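Local coordinates for protein phage integrase (Pectobacterium atrosepticum, PDB 3JU0) that is an integrase of the phage family, seen here as its arm-type binding domain, which probably binds the arm-type DNA sites used in recombination, at residues 57-61 and 62-66. Sequence-based numbering, arbitrary orientation.
Sequences PAVSL and ADARQ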
# COMPACT_ATOMS: atom_id res chain seq x y z
N PRO A 57 -9.00 7.01 0.90
CA PRO A 57 -9.55 6.56 -0.36
C PRO A 57 -8.93 7.23 -1.59
O PRO A 57 -9.36 6.96 -2.66
CB PRO A 57 -11.05 6.96 -0.22
CG PRO A 57 -10.93 8.18 0.56
CD PRO A 57 -9.89 7.98 1.57
N ALA A 58 -7.90 8.06 -1.43
CA ALA A 58 -7.17 8.65 -2.58
C ALA A 58 -6.66 7.55 -3.49
O ALA A 58 -6.71 7.65 -4.74
CB ALA A 58 -6.11 9.56 -2.10
N VAL A 59 -6.21 6.47 -2.86
CA VAL A 59 -5.70 5.28 -3.51
C VAL A 59 -6.64 4.12 -3.11
O VAL A 59 -6.77 3.75 -1.96
CB VAL A 59 -4.26 5.04 -3.01
CG1 VAL A 59 -3.70 3.73 -3.59
CG2 VAL A 59 -3.35 6.25 -3.33
N SER A 60 -7.27 3.53 -4.10
CA SER A 60 -8.17 2.40 -3.88
C SER A 60 -7.42 1.10 -3.68
O SER A 60 -6.21 1.05 -3.86
CB SER A 60 -9.08 2.17 -5.05
OG SER A 60 -8.41 1.74 -6.22
N LEU A 61 -8.11 0.06 -3.31
CA LEU A 61 -7.49 -1.25 -3.21
C LEU A 61 -6.88 -1.71 -4.54
O LEU A 61 -5.73 -2.16 -4.57
CB LEU A 61 -8.58 -2.25 -2.73
CG LEU A 61 -8.16 -3.73 -2.72
CD1 LEU A 61 -6.94 -4.05 -1.86
CD2 LEU A 61 -9.31 -4.64 -2.27
N ALA A 62 -7.61 -1.52 -5.62
CA ALA A 62 -7.05 -1.81 -6.94
C ALA A 62 -5.81 -0.99 -7.25
O ALA A 62 -4.81 -1.50 -7.81
CB ALA A 62 -8.08 -1.65 -8.01
N ASP A 63 -5.86 0.31 -6.96
CA ASP A 63 -4.73 1.16 -7.14
C ASP A 63 -3.50 0.70 -6.30
O ASP A 63 -2.36 0.68 -6.76
CB ASP A 63 -5.04 2.59 -6.73
CG ASP A 63 -6.08 3.31 -7.54
OD1 ASP A 63 -6.13 3.13 -8.79
OD2 ASP A 63 -6.78 4.20 -6.89
N ALA A 64 -3.75 0.30 -5.07
CA ALA A 64 -2.73 -0.15 -4.18
C ALA A 64 -2.06 -1.43 -4.70
O ALA A 64 -0.85 -1.54 -4.67
CB ALA A 64 -3.26 -0.37 -2.79
N ARG A 65 -2.85 -2.36 -5.21
CA ARG A 65 -2.32 -3.59 -5.83
C ARG A 65 -1.49 -3.23 -7.05
O ARG A 65 -0.44 -3.87 -7.26
CB ARG A 65 -3.43 -4.59 -6.13
CG ARG A 65 -4.10 -5.15 -4.93
CD ARG A 65 -5.28 -6.01 -5.25
NE ARG A 65 -5.78 -6.68 -4.08
CZ ARG A 65 -7.02 -7.14 -3.96
NH1 ARG A 65 -7.89 -6.96 -4.93
NH2 ARG A 65 -7.36 -7.73 -2.86
N GLN A 66 -1.88 -2.22 -7.82
CA GLN A 66 -1.08 -1.79 -8.98
C GLN A 66 0.25 -1.23 -8.55
O GLN A 66 1.31 -1.52 -9.16
CB GLN A 66 -1.89 -0.74 -9.79
CG GLN A 66 -1.14 -0.10 -10.90
CD GLN A 66 -0.72 -1.05 -11.94
OE1 GLN A 66 0.26 -0.78 -12.66
NE2 GLN A 66 -1.42 -2.19 -12.06
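A62 rests its CB 3.8 Å from OG of S60, the residue just ahead of the helix. D63 carries the reciprocal exchange with S60. Its backbone N donates to S60 OG in a nearly straight bond of 3.0 Å. OD2 of its carboxylate accepts from S60 N, again nearly straight, at 2.9 Å. That N-H reaches the anti side of OD2, 23° out of the carboxylate plane. A chi1 of 67° swings S60 OG over the backbone so that it faces the D63 N-H. The other carboxylate oxygen, D63 OD1, accepts from the backbone N of I92, so two backbone N-H groups hold the buried group and fix its rotation. On the flank, V59 CG1 packs 3.6 Å from D63 CB. A64 N then closes the first helical turn on S60 O at 2.8 Å, while A64 CB lies 4.2 Å from V59 CG1 and also touches W38. R65 N makes the next i-to-i+4 helical bond, to L61 O. Its side chain, extended from CG to NE, lays one guanidinium face over L61 CD1, which stands 3.5 Å above the plane and off-centre; NH2 makes a salt bridge with D22. With S60 as N-cap and D63 as N3, each side chain accepting from the other's backbone N-H, this is a capping box; it starts helix 61-76 after the short loop that follows strand 47-56, the last of the four-stranded antiparallel sheet.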